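PDB 4DTH: VgrG protein from Vibrio cholerae, which carries an actin cross-linking toxin domain that binds ATP and magnesium and probably uses them to join G-actin molecules covalently. Local coordinates for residues W200-K206 and F228-I234; K244-I249 and T260-L266. All coordinates share one frame; numbering follows the deposited sequence.

In the fold
Both contacts lie on helix 221-245, in the helical part of the actin cross-linking domain, and they follow one another along the chain. Interaction 1 sets the N-terminal part of helix 204-212 and the loop before it against the middle of helix 221-245. Interaction 2 comes where that helix ends, its last residues and the following 246-249 meeting loop 260-266 ahead of helix 269-275. Their centres are about 23 Å apart and their nearest atoms about 8 Å, with no touch between them. Neither reaches the nucleotide: the side chains of Tyr230 and Leu266 are about 13 Å and 11 Å from the bound ATP. One long helix thus carries packing at mid-length and again at its C-terminal end.

Interaction 1: residues W200-K206 and F228-I234; sequences WYQKSLK and FAYLTSI
Leu205 is the knob of this contact: its side chain drops into a hollow on helix 221-245 formed by Phe228, Ala229, Thr232 and Ser233. CG lies anti to the carbonyl carbon (chi1 -69°), and Leu205 CD1 comes to rest 3.7 Å from Thr232 CG2, while Leu205 CB sits 3.8 Å from Ala229 CB. The small alanine lets the backbones close in, and Lys206 CG covers the same methyl at 3.6 Å from Ala229 CB.

A second bump is Trp200, whose CZ3 lies 3.7 Å from Ile234 CG1, the two side chains running side by side in the same direction. Ser233 CB meets this indole at its edge, in plane. Between the two bumps the Tyr201 ring presents an edge to the backbone at Tyr230 N.

Polar atoms hold the middle. Gln202 N gives a nearly straight bond (170°) to Ser233 OG at 2.9 Å, and Ser233 OG in turn donates to Ala229 O at 2.7 Å, so the hydroxyl both accepts and donates. A water ties Trp200 O and Gln202 NE2 to Ser233 O. Outside the pair, Trp200 NE1 bonds to Ile277 O and the ring meets Trp275 edge-to-face. The motif is a single knob-into-hole from Leu205, continued by loop residues 200-202 along the buried middle of the long helix 221-245 in the actin cross-linking domain.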
loop_
_atom_site.group_PDB
_atom_site.type_symbol
_atom_site.label_atom_id
_atom_site.label_comp_id
_atom_site.label_asym_id
_atom_site.label_seq_id
_atom_site.Cartn_x
_atom_site.Cartn_y
_atom_site.Cartn_z
ATOM N N TRP A 200 14.344 7.148 6.855
ATOM C CA TRP A 200 14.350 8.331 5.996
ATOM C C TRP A 200 13.852 9.590 6.688
ATOM O O TRP A 200 14.144 10.683 6.212
ATOM C CB TRP A 200 13.562 8.075 4.704
ATOM C CG TRP A 200 12.147 7.618 4.912
ATOM C CD1 TRP A 200 11.687 6.335 4.867
ATOM C CD2 TRP A 200 11.006 8.447 5.175
ATOM N NE1 TRP A 200 10.331 6.309 5.094
ATOM C CE2 TRP A 200 9.887 7.591 5.295
ATOM C CE3 TRP A 200 10.816 9.834 5.326
ATOM C CZ2 TRP A 200 8.599 8.076 5.569
ATOM C CZ3 TRP A 200 9.543 10.310 5.598
ATOM C CH2 TRP A 200 8.452 9.438 5.722
ATOM N N TYR A 201 13.057 9.452 7.768
ATOM C CA TYR A 201 12.528 10.623 8.463
ATOM C C TYR A 201 13.579 11.270 9.347
ATOM O O TYR A 201 14.113 10.620 10.251
ATOM C CB TYR A 201 11.252 10.305 9.259
ATOM C CG TYR A 201 10.677 11.518 9.959
ATOM C CD1 TYR A 201 10.162 12.591 9.231
ATOM C CD2 TYR A 201 10.664 11.605 11.346
ATOM C CE1 TYR A 201 9.634 13.712 9.873
ATOM C CE2 TYR A 201 10.123 12.712 11.997
ATOM C CZ TYR A 201 9.612 13.765 11.257
ATOM O OH TYR A 201 9.110 14.865 11.902
ATOM N N GLN A 202 13.862 12.552 9.091
ATOM C CA GLN A 202 14.879 13.302 9.831
ATOM C C GLN A 202 14.244 14.295 10.781
ATOM O O GLN A 202 13.971 15.443 10.416
ATOM C CB GLN A 202 15.869 13.968 8.865
ATOM C CG GLN A 202 16.498 12.970 7.900
ATOM C CD GLN A 202 17.602 13.598 7.096
ATOM O OE1 GLN A 202 18.524 14.201 7.644
ATOM N NE2 GLN A 202 17.557 13.430 5.784
ATOM N N LYS A 203 13.978 13.841 12.009
ATOM C CA LYS A 203 13.343 14.683 13.010
ATOM C C LYS A 203 14.104 15.986 13.332
ATOM O O LYS A 203 13.469 16.978 13.696
ATOM C CB LYS A 203 13.023 13.879 14.257
ATOM C CG LYS A 203 12.127 14.626 15.212
ATOM C CD LYS A 203 10.934 13.781 15.628
ATOM C CE LYS A 203 10.342 14.291 16.918
ATOM N NZ LYS A 203 11.291 14.248 18.057
ATOM N N SER A 204 15.438 15.996 13.114
ATOM C CA SER A 204 16.280 17.177 13.342
ATOM C C SER A 204 15.844 18.368 12.471
ATOM O O SER A 204 16.102 19.522 12.829
ATOM C CB SER A 204 17.749 16.846 13.103
ATOM O OG SER A 204 18.011 16.529 11.747
ATOM N N LEU A 205 15.176 18.085 11.329
ATOM C CA LEU A 205 14.700 19.129 10.418
ATOM C C LEU A 205 13.624 20.046 11.023
ATOM O O LEU A 205 13.472 21.180 10.566
ATOM C CB LEU A 205 14.228 18.528 9.084
ATOM C CG LEU A 205 15.328 17.952 8.214
ATOM C CD1 LEU A 205 14.739 17.113 7.111
ATOM C CD2 LEU A 205 16.242 19.060 7.641
ATOM N N LYS A 206 12.887 19.569 12.039
ATOM C CA LYS A 206 11.862 20.389 12.698
ATOM C C LYS A 206 12.487 21.606 13.371
ATOM O O LYS A 206 12.099 22.739 13.080
ATOM C CB LYS A 206 11.114 19.579 13.744
ATOM C CG LYS A 206 10.088 18.665 13.141
ATOM C CD LYS A 206 9.230 18.150 14.216
ATOM C CE LYS A 206 9.748 16.865 14.711
ATOM N NZ LYS A 206 9.314 16.656 16.102
ATOM N N PHE A 228 7.494 20.794 7.032
ATOM C CA PHE A 228 8.827 20.953 6.450
ATOM C C PHE A 228 9.672 19.706 6.672
ATOM O O PHE A 228 10.273 19.230 5.720
ATOM C CB PHE A 228 9.538 22.185 7.033
ATOM C CG PHE A 228 10.978 22.326 6.594
ATOM C CD1 PHE A 228 11.298 22.958 5.397
ATOM C CD2 PHE A 228 12.015 21.862 7.396
ATOM C CE1 PHE A 228 12.633 23.127 5.014
ATOM C CE2 PHE A 228 13.351 22.045 7.013
ATOM C CZ PHE A 228 13.643 22.661 5.819
ATOM N N ALA A 229 9.726 19.180 7.915
ATOM C CA ALA A 229 10.527 17.983 8.193
ATOM C C ALA A 229 10.046 16.767 7.397
ATOM O O ALA A 229 10.874 16.019 6.873
ATOM C CB ALA A 229 10.523 17.670 9.671
ATOM N N TYR A 230 8.721 16.590 7.286
ATOM C CA TYR A 230 8.117 15.477 6.558
ATOM C C TYR A 230 8.471 15.556 5.067
ATOM O O TYR A 230 9.033 14.597 4.521
ATOM C CB TYR A 230 6.588 15.476 6.772
ATOM C CG TYR A 230 5.871 14.385 6.003
ATOM C CD1 TYR A 230 5.947 13.053 6.406
ATOM C CD2 TYR A 230 5.156 14.676 4.845
ATOM C CE1 TYR A 230 5.308 12.044 5.691
ATOM C CE2 TYR A 230 4.499 13.676 4.130
ATOM C CZ TYR A 230 4.581 12.361 4.556
ATOM O OH TYR A 230 3.957 11.376 3.838
ATOM N N LEU A 231 8.149 16.693 4.415
ATOM C CA LEU A 231 8.417 16.884 2.986
ATOM C C LEU A 231 9.904 16.857 2.675
ATOM O O LEU A 231 10.303 16.158 1.747
ATOM C CB LEU A 231 7.789 18.186 2.465
ATOM C CG LEU A 231 6.274 18.180 2.296
ATOM C CD1 LEU A 231 5.787 19.537 1.807
ATOM C CD2 LEU A 231 5.817 17.064 1.319
ATOM N N THR A 232 10.732 17.583 3.457
ATOM C CA THR A 232 12.179 17.579 3.214
ATOM C C THR A 232 12.738 16.160 3.323
ATOM O O THR A 232 13.524 15.773 2.470
ATOM C CB THR A 232 12.922 18.586 4.102
ATOM O OG1 THR A 232 12.344 19.882 3.938
ATOM C CG2 THR A 232 14.397 18.662 3.760
ATOM N N SER A 233 12.306 15.378 4.338
ATOM C CA SER A 233 12.773 13.995 4.499
ATOM C C SER A 233 12.442 13.157 3.257
ATOM O O SER A 233 13.302 12.428 2.772
ATOM C CB SER A 233 12.185 13.360 5.756
ATOM O OG SER A 233 12.686 14.027 6.910
ATOM N N ILE A 234 11.218 13.301 2.718
ATOM C CA ILE A 234 10.792 12.576 1.515
ATOM C C ILE A 234 11.598 13.023 0.290
ATOM O O ILE A 234 12.060 12.173 -0.470
ATOM C CB ILE A 234 9.263 12.692 1.290
ATOM C CG1 ILE A 234 8.511 11.860 2.354
ATOM C CG2 ILE A 234 8.869 12.249 -0.157
ATOM C CD1 ILE A 234 7.011 11.941 2.285
HETATM O O HOH W 1 15.575 11.752 4.282
#

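Interaction 2: residues K244-I249 and T260-L266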
loop_
_atom_site.group_PDB
_atom_site.type_symbol
_atom_site.label_atom_id
_atom_site.label_comp_id
_atom_site.label_asym_id
_atom_site.label_seq_id
_atom_site.Cartn_x
_atom_site.Cartn_y
_atom_site.Cartn_z
ATOM N N LYS A 244 21.240 6.380 -5.926
ATOM C CA LYS A 244 21.595 4.996 -5.597
ATOM C C LYS A 244 21.188 4.021 -6.713
ATOM O O LYS A 244 22.016 3.202 -7.159
ATOM C CB LYS A 244 20.879 4.625 -4.280
ATOM C CG LYS A 244 20.890 3.170 -3.889
ATOM C CD LYS A 244 22.246 2.722 -3.450
ATOM C CE LYS A 244 22.201 1.352 -2.847
ATOM N NZ LYS A 244 23.574 0.831 -2.647
ATOM N N PHE A 245 19.931 4.115 -7.167
ATOM C CA PHE A 245 19.373 3.182 -8.145
ATOM C C PHE A 245 19.404 3.633 -9.607
ATOM O O PHE A 245 19.004 2.864 -10.478
ATOM C CB PHE A 245 17.957 2.774 -7.720
ATOM C CG PHE A 245 17.914 1.926 -6.467
ATOM C CD1 PHE A 245 18.252 0.576 -6.507
ATOM C CD2 PHE A 245 17.553 2.481 -5.245
ATOM C CE1 PHE A 245 18.207 -0.209 -5.348
ATOM C CE2 PHE A 245 17.498 1.692 -4.084
ATOM C CZ PHE A 245 17.826 0.355 -4.145
ATOM N N GLY A 246 19.853 4.859 -9.856
ATOM C CA GLY A 246 19.915 5.415 -11.207
ATOM C C GLY A 246 18.527 5.555 -11.802
ATOM O O GLY A 246 18.234 4.975 -12.847
ATOM N N ILE A 247 17.657 6.307 -11.110
ATOM C CA ILE A 247 16.260 6.466 -11.524
ATOM C C ILE A 247 16.080 7.744 -12.332
ATOM O O ILE A 247 16.508 8.804 -11.885
ATOM C CB ILE A 247 15.321 6.450 -10.283
ATOM C CG1 ILE A 247 15.504 5.149 -9.453
ATOM C CG2 ILE A 247 13.841 6.629 -10.696
ATOM C CD1 ILE A 247 14.837 5.180 -8.065
ATOM N N TYR A 248 15.357 7.655 -13.468
ATOM C CA TYR A 248 15.036 8.850 -14.257
ATOM C C TYR A 248 13.848 9.534 -13.565
ATOM O O TYR A 248 12.750 8.974 -13.551
ATOM C CB TYR A 248 14.658 8.453 -15.694
ATOM C CG TYR A 248 15.867 8.125 -16.537
ATOM C CD1 TYR A 248 16.470 6.870 -16.472
ATOM C CD2 TYR A 248 16.418 9.072 -17.394
ATOM C CE1 TYR A 248 17.610 6.575 -17.218
ATOM C CE2 TYR A 248 17.545 8.783 -18.161
ATOM C CZ TYR A 248 18.141 7.535 -18.065
ATOM O OH TYR A 248 19.246 7.245 -18.825
ATOM N N ILE A 249 14.103 10.719 -12.953
ATOM C CA ILE A 249 13.119 11.566 -12.243
ATOM C C ILE A 249 12.917 12.815 -13.063
ATOM O O ILE A 249 13.860 13.594 -13.203
ATOM C CB ILE A 249 13.582 11.991 -10.804
ATOM C CG1 ILE A 249 14.066 10.813 -9.938
ATOM C CG2 ILE A 249 12.520 12.876 -10.090
ATOM C CD1 ILE A 249 13.020 9.874 -9.431
ATOM N N THR A 260 24.853 4.281 -13.476
ATOM C CA THR A 260 24.202 3.261 -14.282
ATOM C C THR A 260 22.885 2.842 -13.606
ATOM O O THR A 260 22.899 2.333 -12.477
ATOM C CB THR A 260 25.117 2.039 -14.492
ATOM O OG1 THR A 260 26.319 2.445 -15.148
ATOM C CG2 THR A 260 24.438 0.926 -15.300
ATOM N N PRO A 261 21.757 2.955 -14.336
ATOM C CA PRO A 261 20.471 2.481 -13.787
ATOM C C PRO A 261 20.510 1.030 -13.292
ATOM O O PRO A 261 21.101 0.145 -13.940
ATOM C CB PRO A 261 19.515 2.639 -14.970
ATOM C CG PRO A 261 20.099 3.742 -15.769
ATOM C CD PRO A 261 21.578 3.523 -15.693
ATOM N N ASN A 262 19.963 0.804 -12.092
ATOM C CA ASN A 262 19.873 -0.532 -11.528
ATOM C C ASN A 262 18.512 -0.779 -10.901
ATOM O O ASN A 262 18.383 -1.612 -10.015
ATOM C CB ASN A 262 21.060 -0.887 -10.627
ATOM C CG ASN A 262 21.256 0.021 -9.443
ATOM O OD1 ASN A 262 20.895 -0.316 -8.312
ATOM N ND2 ASN A 262 21.898 1.163 -9.670
ATOM N N ALA A 263 17.486 -0.050 -11.395
ATOM C CA ALA A 263 16.081 -0.193 -11.019
ATOM C C ALA A 263 15.252 0.336 -12.171
ATOM O O ALA A 263 15.733 1.176 -12.942
ATOM C CB ALA A 263 15.764 0.574 -9.737
ATOM N N ASN A 264 14.008 -0.142 -12.296
ATOM C CA ASN A 264 13.154 0.296 -13.393
ATOM C C ASN A 264 12.387 1.605 -13.125
ATOM O O ASN A 264 11.721 2.131 -14.018
ATOM C CB ASN A 264 12.262 -0.841 -13.894
ATOM C CG ASN A 264 13.041 -2.058 -14.382
ATOM O OD1 ASN A 264 12.603 -3.201 -14.226
ATOM N ND2 ASN A 264 14.220 -1.859 -14.965
ATOM N N GLY A 265 12.536 2.142 -11.924
ATOM C CA GLY A 265 11.886 3.387 -11.544
ATOM C C GLY A 265 11.549 3.428 -10.078
ATOM O O GLY A 265 11.956 2.542 -9.323
ATOM N N LEU A 266 10.791 4.463 -9.676
ATOM C CA LEU A 266 10.351 4.650 -8.284
ATOM C C LEU A 266 9.467 3.495 -7.781
ATOM O O LEU A 266 9.478 3.207 -6.579
ATOM C CB LEU A 266 9.606 5.986 -8.104
ATOM C CG LEU A 266 10.432 7.277 -8.258
ATOM C CD1 LEU A 266 9.515 8.506 -8.317
ATOM C CD2 LEU A 266 11.458 7.416 -7.134
HETATM O O HOH W 2 22.467 0.111 -6.006
HETATM O O HOH W 3 16.221 3.550 -14.080
#
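Asn262 closes over the end of helix 221-245 with two bonds, one from its backbone and one from its side chain. Asn262 N reaches Phe245 O at 2.8 Å, arriving 40° above the carbonyl plane. Asn262 ND2 meets Lys244 O at 3.2 Å, in the carbonyl plane on a lone pair, and also donates to Thr260 O within its own loop. Lys244 O and Thr260 O both lie within a few degrees of the Asn262 amide plane, which fixes the rotation of the group; chi1 of 59°, with CG between N and the carbonyl carbon, folds it back toward the helix.

The tightest fit is at Gly246, which leaves the helix with positive phi. Its CA is 3.9 Å from Pro261 CA, and Gly246 O is 3.4 Å from Pro261 CB. Beside it, Ala263 CB touches Phe245 CB at 3.7 Å, and deeper in, Leu266 CD2 lies 4.2 Å from Ile247 CD1, the two side chains crossing at about a right angle.

The margins are looser: at one, a water bridges Gly246 O and Ala263 O; at another, a second water donates to Asn262 OD1 and weakly to Lys244 O. The exposed Tyr248 brushes Pro261 only through CE1, 4.0 Å from Pro261 CG. Phe245, Ile247 and Ala263 all rest on Val271 of helix 269-275, while Ile249 and Leu266 share Tyr321 of helix 312-323, so the end of helix 221-245 and loop 260-266 together pack against those two helices.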